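Local coordinates for protein group 1 truncated hemoglobin (PDB 3AQ9) that binds heme in a compact 2/2 globin fold and probably serves oxygen binding and nitric oxide detoxification, at residues A[32-37]-A[84-89]. The protein carries 1 engineered substitution. Numbering follows the deposited sequence.
With HEM (protoporphyrin IX containing Fe), chain C.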
ATOM      1  N   GLU A  32      -9.157   4.036 -12.740  1.00 29.73           N
ATOM      2  CA  GLU A  32      -8.622   4.257 -14.093  1.00 31.48           C
ATOM      3  C   GLU A  32      -7.262   4.890 -14.014  1.00 31.93           C
ATOM      4  O   GLU A  32      -6.465   4.816 -14.983  1.00 31.12           O
ATOM      5  CB  GLU A  32      -9.530   5.297 -14.882  1.00 34.16           C
ATOM      6  CG  GLU A  32     -10.969   4.694 -15.130  1.00 34.55           C
ATOM      7  CD  GLU A  32     -10.987   3.404 -15.923  1.00 45.51           C
ATOM      8  OE1 GLU A  32     -10.168   3.170 -16.767  1.00 37.50           O
ATOM      9  OE2 GLU A  32     -11.828   2.527 -15.562  1.00 51.85           O
ATOM     10  N   ARG A  33      -6.952   5.559 -12.892  1.00 29.16           N
ATOM     11  CA  ARG A  33      -5.623   6.195 -12.862  1.00 29.37           C
ATOM     12  C   ARG A  33      -4.484   5.195 -12.769  1.00 28.56           C
ATOM     13  O   ARG A  33      -3.359   5.513 -13.142  1.00 29.12           O
ATOM     14  CB  ARG A  33      -5.454   7.136 -11.650  1.00 26.47           C
ATOM     15  CG  ARG A  33      -6.426   8.253 -11.715  1.00 29.58           C
ATOM     16  CD  ARG A  33      -6.429   9.040 -10.356  1.00 30.02           C
ATOM     17  NE  ARG A  33      -7.145   8.206  -9.323  1.00 28.36           N
ATOM     18  CZ  ARG A  33      -7.370   8.679  -8.086  1.00 29.45           C
ATOM     19  NH1 ARG A  33      -6.963   9.911  -7.761  1.00 28.59           N
ATOM     20  NH2 ARG A  33      -8.020   7.885  -7.189  1.00 28.62           N
ATOM     21  N   VAL A  34      -4.736   4.010 -12.242  1.00 27.97           N
ATOM     22  CA  VAL A  34      -3.615   3.155 -11.927  1.00 27.69           C
ATOM     23  C   VAL A  34      -3.833   1.640 -12.257  1.00 28.44           C
ATOM     24  O   VAL A  34      -2.882   0.861 -12.185  1.00 29.14           O
ATOM     25  CB  VAL A  34      -3.234   3.199 -10.373  1.00 27.81           C
ATOM     26  CG1 VAL A  34      -2.472   4.535 -10.068  1.00 27.98           C
ATOM     27  CG2 VAL A  34      -4.491   3.007  -9.484  1.00 27.57           C
ATOM     28  N   LYS A  35      -5.031   1.226 -12.603  1.00 29.41           N
ATOM     29  CA  LYS A  35      -5.255  -0.214 -12.654  1.00 30.42           C
ATOM     30  C   LYS A  35      -4.369  -0.863 -13.700  1.00 32.92           C
ATOM     31  O   LYS A  35      -3.950  -2.015 -13.597  1.00 32.45           O
ATOM     32  CB  LYS A  35      -6.732  -0.508 -12.979  1.00 31.56           C
ATOM     33  CG  LYS A  35      -7.215  -0.021 -14.411  1.00 32.50           C
ATOM     34  CD  LYS A  35      -8.655  -0.241 -14.576  1.00 36.92           C
ATOM     35  CE  LYS A  35      -8.893  -0.169 -16.166  1.00 39.94           C
ATOM     36  NZ  LYS A  35     -10.264   0.050 -16.350  1.00 49.27           N
ATOM     37  N   HIS A  36      -4.106  -0.121 -14.785  1.00 31.78           N
ATOM     38  CA  HIS A  36      -3.382  -0.784 -15.903  1.00 33.11           C
ATOM     39  C   HIS A  36      -1.920  -1.138 -15.580  1.00 32.84           C
ATOM     40  O   HIS A  36      -1.351  -1.930 -16.298  1.00 34.20           O
ATOM     41  CB  HIS A  36      -3.350   0.185 -17.098  1.00 34.87           C
ATOM     42  CG  HIS A  36      -3.050   1.599 -16.691  1.00 36.69           C
ATOM     43  ND1 HIS A  36      -4.006   2.451 -16.159  1.00 37.26           N
ATOM     44  CD2 HIS A  36      -1.879   2.318 -16.755  1.00 38.30           C
ATOM     45  CE1 HIS A  36      -3.461   3.659 -16.031  1.00 35.57           C
ATOM     46  NE2 HIS A  36      -2.164   3.600 -16.329  1.00 35.76           N
ATOM     47  N   PHE A  37      -1.285  -0.495 -14.568  1.00 30.64           N
ATOM     48  CA  PHE A  37       0.086  -0.805 -14.231  1.00 31.42           C
ATOM     49  C   PHE A  37       0.251  -2.270 -13.810  1.00 32.58           C
ATOM     50  O   PHE A  37       1.338  -2.830 -13.932  1.00 31.89           O
ATOM     51  CB  PHE A  37       0.621   0.101 -13.112  1.00 30.59           C
ATOM     52  CG  PHE A  37       0.867   1.489 -13.611  1.00 30.97           C
ATOM     53  CD1 PHE A  37      -0.080   2.472 -13.386  1.00 31.84           C
ATOM     54  CD2 PHE A  37       2.040   1.785 -14.298  1.00 35.72           C
ATOM     55  CE1 PHE A  37       0.079   3.794 -13.892  1.00 34.40           C
ATOM     56  CE2 PHE A  37       2.233   3.086 -14.787  1.00 38.78           C
ATOM     57  CZ  PHE A  37       1.223   4.064 -14.603  1.00 35.89           C
ATOM     58  N   ASP A  84      -0.843   9.657  -5.529  1.00 25.53           N
ATOM     59  CA  ASP A  84      -2.078  10.092  -4.856  1.00 26.39           C
ATOM     60  C   ASP A  84      -3.242   9.101  -4.946  1.00 26.32           C
ATOM     61  O   ASP A  84      -3.973   8.850  -4.004  1.00 26.56           O
ATOM     62  CB  ASP A  84      -2.611  11.391  -5.494  1.00 25.71           C
ATOM     63  CG  ASP A  84      -1.754  12.628  -5.108  1.00 30.68           C
ATOM     64  OD1 ASP A  84      -2.013  13.690  -5.684  1.00 32.62           O
ATOM     65  OD2 ASP A  84      -0.864  12.526  -4.216  1.00 30.59           O
ATOM     66  N   ALA A  85      -3.355   8.436  -6.094  1.00 26.62           N
ATOM     67  CA  ALA A  85      -4.435   7.459  -6.246  1.00 26.37           C
ATOM     68  C   ALA A  85      -4.201   6.272  -5.305  1.00 26.74           C
ATOM     69  O   ALA A  85      -5.154   5.742  -4.731  1.00 26.43           O
ATOM     70  CB  ALA A  85      -4.472   6.943  -7.762  1.00 28.55           C
ATOM     71  N   ILE A  86      -2.954   5.832  -5.226  1.00 25.53           N
ATOM     72  CA  ILE A  86      -2.676   4.711  -4.276  1.00 26.84           C
ATOM     73  C   ILE A  86      -3.051   5.146  -2.858  1.00 26.29           C
ATOM     74  O   ILE A  86      -3.694   4.376  -2.133  1.00 26.06           O
ATOM     75  CB  ILE A  86      -1.177   4.265  -4.340  1.00 27.08           C
ATOM     76  CG1 ILE A  86      -0.899   3.662  -5.722  1.00 29.24           C
ATOM     77  CG2 ILE A  86      -0.788   3.376  -3.058  1.00 26.99           C
ATOM     78  CD1 ILE A  86      -1.726   2.481  -6.093  1.00 31.15           C
ATOM     79  N   ILE A  87      -2.586   6.299  -2.400  1.00 26.26           N
ATOM     80  CA  ILE A  87      -2.933   6.715  -1.008  1.00 27.68           C
ATOM     81  C   ILE A  87      -4.425   6.868  -0.824  1.00 28.63           C
ATOM     82  O   ILE A  87      -4.988   6.372   0.210  1.00 27.80           O
ATOM     83  CB  ILE A  87      -2.302   8.095  -0.685  1.00 28.60           C
ATOM     84  CG1 ILE A  87      -0.789   7.949  -0.720  1.00 29.47           C
ATOM     85  CG2 ILE A  87      -2.837   8.670   0.657  1.00 29.32           C
ATOM     86  CD1 ILE A  87      -0.139   7.118   0.505  1.00 32.69           C
ATOM     87  N   GLU A  88      -5.117   7.463  -1.825  1.00 25.81           N
ATOM     88  CA  GLU A  88      -6.575   7.581  -1.671  1.00 26.48           C
ATOM     89  C   GLU A  88      -7.269   6.200  -1.535  1.00 27.98           C
ATOM     90  O   GLU A  88      -8.219   6.042  -0.739  1.00 28.53           O
ATOM     91  CB  GLU A  88      -7.257   8.244  -2.862  1.00 27.17           C
ATOM     92  CG  GLU A  88      -6.778   9.752  -2.871  1.00 29.61           C
ATOM     93  CD  GLU A  88      -7.172  10.453  -4.165  1.00 35.76           C
ATOM     94  OE1 GLU A  88      -7.891   9.907  -4.998  1.00 33.74           O
ATOM     95  OE2 GLU A  88      -6.703  11.615  -4.302  1.00 39.08           O
ATOM     96  N   ASN A  89      -6.811   5.274  -2.378  1.00 26.33           N
ATOM     97  CA  ASN A  89      -7.417   3.916  -2.300  1.00 26.13           C
ATOM     98  C   ASN A  89      -7.075   3.196  -1.008  1.00 27.49           C
ATOM     99  O   ASN A  89      -7.937   2.468  -0.468  1.00 27.83           O
ATOM    100  CB  ASN A  89      -7.014   3.040  -3.490  1.00 25.71           C
ATOM    101  CG  ASN A  89      -7.771   3.475  -4.767  1.00 28.39           C
ATOM    102  OD1 ASN A  89      -8.977   3.394  -4.801  1.00 30.92           O
ATOM    103  ND2 ASN A  89      -7.064   3.905  -5.781  1.00 26.69           N
TER
HETATM  104  CHA HEM C 144       5.737  -3.444  -7.020  1.00 23.17           C
HETATM  105  CHB HEM C 144       2.645  -0.291  -9.168  1.00 25.45           C
HETATM  106  CHC HEM C 144       2.956   2.612  -5.332  1.00 22.00           C
HETATM  107  CHD HEM C 144       4.741  -1.196  -2.808  1.00 23.46           C
HETATM  108  C1A HEM C 144       4.880  -2.835  -7.920  1.00 23.47           C
HETATM  109  C2A HEM C 144       4.574  -3.311  -9.278  1.00 26.29           C
HETATM  110  C3A HEM C 144       3.714  -2.475  -9.822  1.00 26.65           C
HETATM  111  C4A HEM C 144       3.460  -1.388  -8.904  1.00 25.03           C
HETATM  112  CMA HEM C 144       3.026  -2.489 -11.198  1.00 24.55           C
HETATM  113  CAA HEM C 144       5.080  -4.700  -9.838  1.00 30.04           C
HETATM  114  CBA HEM C 144       5.866  -4.933 -11.146  1.00 37.70           C
HETATM  115  CGA HEM C 144       5.601  -6.558 -11.237  1.00 37.25           C
HETATM  116  O1A HEM C 144       6.289  -7.325 -10.470  1.00 42.09           O
HETATM  117  O2A HEM C 144       4.501  -7.059 -11.690  1.00 37.30           O
HETATM  118  C1B HEM C 144       2.558   0.821  -8.283  1.00 24.12           C
HETATM  119  C2B HEM C 144       1.926   2.058  -8.712  1.00 24.78           C
HETATM  120  C3B HEM C 144       2.105   2.897  -7.679  1.00 24.70           C
HETATM  121  C4B HEM C 144       2.755   2.126  -6.651  1.00 23.53           C
HETATM  122  CMB HEM C 144       1.264   2.382 -10.050  1.00 25.00           C
HETATM  123  CAB HEM C 144       1.662   4.366  -7.660  1.00 24.25           C
HETATM  124  CBB HEM C 144       2.600   5.170  -7.183  1.00 27.48           C
HETATM  125  C1C HEM C 144       3.404   1.791  -4.283  1.00 22.90           C
HETATM  126  C2C HEM C 144       3.379   2.157  -2.888  1.00 23.82           C
HETATM  127  C3C HEM C 144       3.851   1.078  -2.234  1.00 22.82           C
HETATM  128  C4C HEM C 144       4.172   0.037  -3.164  1.00 24.83           C
HETATM  129  CMC HEM C 144       2.836   3.542  -2.341  1.00 25.18           C
HETATM  130  CAC HEM C 144       4.007   0.842  -0.685  1.00 26.64           C
HETATM  131  CBC HEM C 144       3.968   1.864   0.168  1.00 32.14           C
HETATM  132  C1D HEM C 144       5.183  -2.119  -3.764  1.00 24.11           C
HETATM  133  C2D HEM C 144       5.809  -3.357  -3.377  1.00 23.23           C
HETATM  134  C3D HEM C 144       6.117  -3.998  -4.636  1.00 24.96           C
HETATM  135  C4D HEM C 144       5.649  -3.099  -5.640  1.00 23.14           C
HETATM  136  CMD HEM C 144       6.146  -3.928  -1.993  1.00 25.13           C
HETATM  137  CAD HEM C 144       6.766  -5.345  -4.811  1.00 25.20           C
HETATM  138  CBD HEM C 144       8.234  -5.321  -4.825  1.00 25.05           C
HETATM  139  CGD HEM C 144       8.746  -6.779  -4.868  1.00 31.11           C
HETATM  140  O1D HEM C 144       9.911  -7.011  -4.556  1.00 30.56           O
HETATM  141  O2D HEM C 144       8.031  -7.660  -5.510  1.00 33.38           O
HETATM  142  NA  HEM C 144       4.171  -1.652  -7.769  1.00 23.92           N
HETATM  143  NB  HEM C 144       3.136   0.776  -7.000  1.00 24.92           N
HETATM  144  NC  HEM C 144       3.892   0.527  -4.434  1.00 23.14           N
HETATM  145  ND  HEM C 144       5.009  -1.946  -5.163  1.00 25.98           N
HETATM  146 FE   HEM C 144       4.078  -0.561  -6.114  1.00 24.46          FE
HETATM  147  O   HOH W   1       2.169  -1.508  -5.549  1.00 29.46           O
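Arg33 reaches Glu88 with both terminal nitrogens on a single carboxylate oxygen: NH1 lies 2.9 Å and NH2 3.0 Å from OE1 of Glu88, an end-on fork closing on one atom. The oxygen sits in the guanidinium plane, while the two flat groups are turned 45° against each other, and both N-H groups come to OE1 from the same face of the carboxylate. Neither bond is straight, the NH1 one having an N-H...O angle of 147°. The arginine chain bends at chi3 (-74°), which lays the guanidinium over Ala85; the CB of Ala85 lies against one face, over its centre, 3.3 Å from NE of Arg33. The methyl thus acts as a platform under the cation, and the carboxylate pins its outer edge. Asp31 forms a second salt bridge to NH2 and also accepts a hydrogen bond from ND2 of Asn89, so the arginine charge is probably shared between two acids and Asp31 ties the loop to the helix a second time.

Toward the heme the contact turns apolar. Val34 CG1 meets Ala85 CB at 3.9 Å, and CG2 of Val34 faces Ile86 CD1 more loosely, at 4.4 Å. Ile86 extends the contact to the heme: its CG1 lies 3.3 Å from the vinyl carbon CAB, and its CG2 packs on the methyl CMC. Val28 and Phe24 of helix 13-28 also touch Ile86. On the loop side, the Phe37 ring lies at the heme edge near methyl CMB and meets the His82 ring edge-to-face. Here the loop between helices 13-28 and 43-57 is fastened to helix 80-96, whose Ile86 lines the water-bound, distal face in the heme pocket of a group I (2/2) truncated hemoglobin.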